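Long-range contacts in putative permease protein, ABC transporter (Porphyromonas gingivalis, PDB 3IS6), which is a putative ABC transporter permease, probably acting in transport across the membrane, and is represented here by its MacB-like periplasmic core domain: residues Thr58-Leu62 against Asp178-Ala182; Cys110-Ser115 against Ile142-Asp148. All coordinates share one frame. Residue numbers count along the deposited sequence, not the author numbering.

Both contacts lie in the MacB-like periplasmic core domain and belong to the same mixed beta-sheet. Contact 1 sits close to the middle of the chain, its centre about 4 Å from the centre of the chain. It is an antiparallel pairing of strand 54-70 with the start of strand 181-186. Contact 2 lies about 16 Å from the chain centre, measured from its own centre, and is a parallel pairing of strands 109-113 and 140-146. Their centres are 20 Å apart and their nearest atoms about 11 Å apart, so they do not touch. Contact 2 is nested within the loop that contact 1 closes. A bound Tris molecule, probably from the crystallisation liquor, lies about 4 Å, nearest atoms, from the Leu-62 side chain.

Contact 1 (Thr58-Leu62 against Asp178-Ala182); sequences TRTTL and DRYIA
Two antiparallel backbones meet here, with end-to-end directions 150° apart. They pair strand 54-70 with strand 181-186 in the mixed sheet of the MacB-like periplasmic core domain. Thr-58 to Leu-62 is extended throughout. Asp-178 and Arg-179 are loop, and Ile-181 and Ala-182 are strand. Arg-59 faces Ala-182 as a non-hydrogen-bonded pair, CA to CA 4.6 Å. Thr-60 and Ile-181 form the hydrogen-bonded pair, CA to CA 5.3 Å.

The backbone bonds are Thr-60 N to Ile-181 O at 3.1 Å and Ile-181 N to Thr-60 O at 2.9 Å. CA-H...O contacts flank them: Arg-59 CA to Ile-181 O at 3.3 Å and Tyr-180 CA to Thr-60 O at 3.2 Å.

Beyond the Thr-60/Ile-181 pair, side-chain bonds join Thr-61 and Arg-179. Thr-61 is t, and its OG1 donates to Arg-179 O at 2.8 Å. The same OG1 accepts from Arg-179 NE at 2.8 Å, with a weak bond from Arg-179 NH2 at 3.4 Å. Arg-179 has phi/psi -104/3 and chi1 to chi3 of p, t, m, which brings its guanidinium to Thr-61. Water 1 joins Leu-62 N (3.1 Å) to Arg-179 O (2.9 Å).

Side chains also pack. Thr-61 CB lies over one face of the Tyr-180 ring, 3.9 Å from CD1. Arg-59 CD is 4.4 Å from Tyr-180 CD1. Arg-59 NE makes a salt bridge with Glu-84, and Tyr-180 OH bonds to Ser-170.

On the edge toward Val-39, Arg-179 and Tyr-180 stand opposite that single residue, a classic beta bulge. Threonine hydroxyl and water thus extend the polar link to Arg-179.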
loop_
_atom_site.group_PDB
_atom_site.type_symbol
_atom_site.label_atom_id
_atom_site.label_comp_id
_atom_site.label_asym_id
_atom_site.label_seq_id
_atom_site.Cartn_x
_atom_site.Cartn_y
_atom_site.Cartn_z
ATOM N N THR A 58 -16.645 -7.316 8.553
ATOM C CA THR A 58 -15.415 -6.571 8.669
ATOM C C THR A 58 -14.261 -7.302 8.005
ATOM O O THR A 58 -14.356 -8.456 7.773
ATOM C CB THR A 58 -15.122 -6.164 10.123
ATOM O OG1 THR A 58 -14.217 -5.080 10.146
ATOM C CG2 THR A 58 -14.556 -7.282 10.937
ATOM N N ARG A 59 -13.189 -6.592 7.717
ATOM C CA ARG A 59 -12.048 -7.114 7.011
ATOM C C ARG A 59 -10.739 -6.827 7.730
ATOM O O ARG A 59 -10.588 -5.824 8.325
ATOM C CB ARG A 59 -12.002 -6.559 5.599
ATOM C CG ARG A 59 -11.819 -5.061 5.500
ATOM C CD ARG A 59 -12.043 -4.525 4.126
ATOM N NE ARG A 59 -12.423 -3.130 4.142
ATOM C CZ ARG A 59 -12.494 -2.340 3.092
ATOM N NH1 ARG A 59 -12.211 -2.768 1.890
ATOM N NH2 ARG A 59 -12.863 -1.098 3.256
ATOM N N THR A 60 -9.809 -7.754 7.644
ATOM C CA THR A 60 -8.455 -7.554 8.096
ATOM C C THR A 60 -7.438 -8.008 7.049
ATOM O O THR A 60 -7.745 -8.783 6.200
ATOM C CB THR A 60 -8.172 -8.299 9.412
ATOM O OG1 THR A 60 -8.203 -9.688 9.193
ATOM C CG2 THR A 60 -9.170 -7.971 10.445
ATOM N N THR A 61 -6.234 -7.475 7.111
ATOM C CA THR A 61 -5.104 -8.037 6.414
ATOM C C THR A 61 -3.841 -8.014 7.274
ATOM O O THR A 61 -3.527 -7.022 7.846
ATOM C CB THR A 61 -4.896 -7.412 5.022
ATOM O OG1 THR A 61 -3.857 -8.093 4.339
ATOM C CG2 THR A 61 -4.546 -5.984 5.106
ATOM N N LEU A 62 -3.137 -9.120 7.335
ATOM C CA LEU A 62 -1.965 -9.226 8.155
ATOM C C LEU A 62 -0.772 -8.669 7.454
ATOM O O LEU A 62 -0.496 -9.055 6.377
ATOM C CB LEU A 62 -1.683 -10.673 8.459
ATOM C CG LEU A 62 -0.430 -10.969 9.253
ATOM C CD1 LEU A 62 -0.577 -10.589 10.655
ATOM C CD2 LEU A 62 -0.053 -12.380 9.158
ATOM N N ASP A 178 -5.820 -11.569 -3.048
ATOM C CA ASP A 178 -6.723 -12.132 -2.062
ATOM C C ASP A 178 -6.025 -12.148 -0.717
ATOM O O ASP A 178 -5.734 -13.173 -0.208
ATOM C CB ASP A 178 -7.057 -13.588 -2.404
ATOM C CG ASP A 178 -7.448 -13.798 -3.848
ATOM O OD1 ASP A 178 -8.540 -13.405 -4.212
ATOM O OD2 ASP A 178 -6.685 -14.390 -4.613
ATOM N N ARG A 179 -5.725 -10.989 -0.176
ATOM C CA ARG A 179 -4.977 -10.888 1.049
ATOM C C ARG A 179 -5.773 -10.533 2.300
ATOM O O ARG A 179 -5.196 -10.376 3.322
ATOM C CB ARG A 179 -3.838 -9.898 0.872
ATOM C CG ARG A 179 -4.267 -8.467 0.764
ATOM C CD ARG A 179 -3.080 -7.560 0.715
ATOM N NE ARG A 179 -2.409 -7.527 1.977
ATOM C CZ ARG A 179 -1.187 -7.105 2.181
ATOM N NH1 ARG A 179 -0.467 -6.648 1.200
ATOM N NH2 ARG A 179 -0.694 -7.141 3.382
ATOM N N TYR A 180 -7.085 -10.409 2.187
ATOM C CA TYR A 180 -7.945 -10.006 3.282
ATOM C C TYR A 180 -8.773 -11.166 3.844
ATOM O O TYR A 180 -9.202 -12.003 3.139
ATOM C CB TYR A 180 -8.925 -8.922 2.841
ATOM C CG TYR A 180 -8.321 -7.636 2.352
ATOM C CD1 TYR A 180 -8.250 -6.548 3.147
ATOM C CD2 TYR A 180 -7.839 -7.526 1.076
ATOM C CE1 TYR A 180 -7.680 -5.380 2.704
ATOM C CE2 TYR A 180 -7.283 -6.380 0.626
ATOM C CZ TYR A 180 -7.207 -5.309 1.442
ATOM O OH TYR A 180 -6.654 -4.174 0.991
ATOM N N ILE A 181 -9.014 -11.159 5.126
ATOM C CA ILE A 181 -9.912 -12.098 5.708
ATOM C C ILE A 181 -11.188 -11.346 6.002
ATOM O O ILE A 181 -11.168 -10.309 6.581
ATOM C CB ILE A 181 -9.401 -12.665 6.995
ATOM C CG1 ILE A 181 -8.056 -13.340 6.816
ATOM C CG2 ILE A 181 -10.358 -13.629 7.525
ATOM C CD1 ILE A 181 -7.475 -13.759 8.040
ATOM N N ALA A 182 -12.295 -11.894 5.575
ATOM C CA ALA A 182 -13.554 -11.242 5.771
ATOM C C ALA A 182 -14.384 -12.022 6.752
ATOM O O ALA A 182 -14.690 -13.142 6.524
ATOM C CB ALA A 182 -14.255 -11.143 4.501
HETATM O O HOH W 1 -4.450 -11.466 5.887
#

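Contact 2 (Cys110-Ser115 against Ile142-Asp148); sequences CLISES and IGGVFED
Phe-146 lays its ring face over Ser-113: the Ser-113 CA is 3.7 Å from the ring centroid and 14° off the normal, a CH-pi contact. Phe-146 has chi1 p (64°) and chi2 93°. Leu-111 CB meets the ring edge, 3.7 Å from Phe-146 CD2.

Strands 110-113 and 142-146 run parallel, their axes 4.5 Å apart at closest and crossing at -27°. Cys-110 pairs with Ile-142 (CA to CA 5.0 Å), Ile-112 with Val-145 (4.9 Å) and Ser-113 with Phe-146 (4.8 Å). Bonds run from Gly-143 N to Cys-110 O (2.9 Å), Ile-112 N to Gly-144 O (3.2 Å) and Phe-146 N to Ile-112 O (2.9 Å). A weak one joins Glu-114 N to Phe-146 O (2.9 Å). Gly-143 is not extended (phi/psi -92/-11) and is an extra residue in the register, since Cys-110 lies nearest Ile-142 and Leu-111 nearest Gly-144. At Gly-144 a CB would clash with Leu-111 CD2.

On the sheet face opposite Phe-146, Cys-110 SG lies 3.9 Å from Ile-142 CG1, and Ile-112 CG1 lies 4.0 Å from Ile-142 CD1. Leu-129 of strand 128-131 packs against these three side chains.

Glu-114 and Ser-115 turn into helix. Asp-148, chi1 m, accepts Ser-115 N at OD1 (3.0 Å) and Ser-115 OG at OD2 (2.7 Å). Ser-113, chi1 p, is the N-cap, and its OG bonds to Leu-116 N.

Strand 109-113 also pairs with antiparallel strand 159-162. The local motif is a strand leading through a serine N-cap into helix 114-119, with a loop aspartate bound at the first turn, within the MacB-like periplasmic core domain.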
loop_
_atom_site.group_PDB
_atom_site.type_symbol
_atom_site.label_atom_id
_atom_site.label_comp_id
_atom_site.label_asym_id
_atom_site.label_seq_id
_atom_site.Cartn_x
_atom_site.Cartn_y
_atom_site.Cartn_z
ATOM N N CYS A 110 -1.933 4.077 16.143
ATOM C CA CYS A 110 -2.025 2.642 16.315
ATOM C C CYS A 110 -2.516 2.219 17.678
ATOM O O CYS A 110 -2.516 2.978 18.589
ATOM C CB CYS A 110 -0.682 1.996 16.070
ATOM S SG CYS A 110 0.491 2.227 17.299
ATOM N N LEU A 111 -2.924 0.975 17.781
ATOM C CA LEU A 111 -3.210 0.357 19.038
ATOM C C LEU A 111 -2.164 -0.702 19.258
ATOM O O LEU A 111 -1.720 -1.312 18.333
ATOM C CB LEU A 111 -4.566 -0.284 19.050
ATOM C CG LEU A 111 -5.748 0.564 18.666
ATOM C CD1 LEU A 111 -6.947 -0.275 18.519
ATOM C CD2 LEU A 111 -5.960 1.563 19.726
ATOM N N ILE A 112 -1.789 -0.873 20.506
ATOM C CA ILE A 112 -0.770 -1.795 20.936
ATOM C C ILE A 112 -1.348 -2.712 21.991
ATOM O O ILE A 112 -2.135 -2.310 22.782
ATOM C CB ILE A 112 0.376 -1.017 21.517
ATOM C CG1 ILE A 112 1.018 -0.171 20.439
ATOM C CG2 ILE A 112 1.338 -1.886 22.140
ATOM C CD1 ILE A 112 1.867 -0.889 19.509
ATOM N N SER A 113 -0.945 -3.955 21.979
ATOM C CA SER A 113 -1.465 -4.927 22.909
ATOM C C SER A 113 -0.935 -4.673 24.315
ATOM O O SER A 113 0.086 -4.077 24.479
ATOM C CB SER A 113 -1.109 -6.333 22.472
ATOM O OG SER A 113 0.198 -6.637 22.786
ATOM N N GLU A 114 -1.619 -5.189 25.313
ATOM C CA GLU A 114 -1.189 -5.044 26.676
ATOM C C GLU A 114 0.194 -5.663 26.903
ATOM O O GLU A 114 0.996 -5.080 27.567
ATOM C CB GLU A 114 -2.211 -5.663 27.626
ATOM C CG GLU A 114 -1.902 -5.412 29.089
ATOM C CD GLU A 114 -3.049 -5.710 30.079
ATOM O OE1 GLU A 114 -4.071 -6.283 29.688
ATOM O OE2 GLU A 114 -2.901 -5.347 31.264
ATOM N N SER A 115 0.470 -6.823 26.334
ATOM C CA SER A 115 1.789 -7.414 26.483
ATOM C C SER A 115 2.890 -6.602 25.856
ATOM O O SER A 115 3.944 -6.501 26.404
ATOM C CB SER A 115 1.857 -8.806 25.911
ATOM O OG SER A 115 1.073 -9.674 26.643
ATOM N N ILE A 142 0.878 6.167 19.502
ATOM C CA ILE A 142 0.092 5.134 20.136
ATOM C C ILE A 142 -1.177 5.713 20.759
ATOM O O ILE A 142 -1.136 6.406 21.721
ATOM C CB ILE A 142 0.909 4.419 21.196
ATOM C CG1 ILE A 142 2.106 3.742 20.563
ATOM C CG2 ILE A 142 0.093 3.446 21.926
ATOM C CD1 ILE A 142 2.971 3.148 21.501
ATOM N N GLY A 143 -2.303 5.426 20.148
ATOM C CA GLY A 143 -3.565 5.936 20.611
ATOM C C GLY A 143 -4.368 5.105 21.582
ATOM O O GLY A 143 -5.357 5.547 22.096
ATOM N N GLY A 144 -3.974 3.867 21.772
ATOM C CA GLY A 144 -4.660 2.986 22.679
ATOM C C GLY A 144 -3.882 1.753 23.015
ATOM O O GLY A 144 -2.982 1.410 22.320
ATOM N N VAL A 145 -4.274 1.086 24.075
ATOM C CA VAL A 145 -3.757 -0.204 24.432
ATOM C C VAL A 145 -4.891 -1.180 24.611
ATOM O O VAL A 145 -5.786 -0.928 25.348
ATOM C CB VAL A 145 -2.972 -0.139 25.700
ATOM C CG1 VAL A 145 -2.434 -1.450 26.035
ATOM C CG2 VAL A 145 -1.902 0.854 25.599
ATOM N N PHE A 146 -4.831 -2.296 23.915
ATOM C CA PHE A 146 -5.900 -3.266 23.934
ATOM C C PHE A 146 -5.539 -4.516 24.695
ATOM O O PHE A 146 -4.425 -4.909 24.740
ATOM C CB PHE A 146 -6.412 -3.614 22.535
ATOM C CG PHE A 146 -5.402 -4.291 21.648
ATOM C CD1 PHE A 146 -5.322 -5.656 21.571
ATOM C CD2 PHE A 146 -4.553 -3.559 20.876
ATOM C CE1 PHE A 146 -4.406 -6.256 20.767
ATOM C CE2 PHE A 146 -3.648 -4.168 20.085
ATOM C CZ PHE A 146 -3.579 -5.513 20.030
ATOM N N GLU A 147 -6.536 -5.105 25.307
ATOM C CA GLU A 147 -6.413 -6.325 26.041
ATOM C C GLU A 147 -5.940 -7.403 25.084
ATOM O O GLU A 147 -6.455 -7.507 24.026
ATOM C CB GLU A 147 -7.813 -6.705 26.451
ATOM C CG GLU A 147 -8.024 -7.019 27.832
ATOM C CD GLU A 147 -9.305 -7.792 28.034
ATOM O OE1 GLU A 147 -9.283 -9.025 28.053
ATOM O OE2 GLU A 147 -10.340 -7.158 28.161
ATOM N N ASP A 148 -4.996 -8.227 25.494
ATOM C CA ASP A 148 -4.403 -9.172 24.588
ATOM C C ASP A 148 -5.502 -10.027 24.004
ATOM O O ASP A 148 -6.420 -10.398 24.658
ATOM C CB ASP A 148 -3.425 -10.082 25.287
ATOM C CG ASP A 148 -2.198 -9.393 25.758
ATOM O OD1 ASP A 148 -1.795 -8.370 25.229
ATOM O OD2 ASP A 148 -1.610 -9.905 26.683
HETATM O O HOH W 2 -0.644 -9.938 22.832
#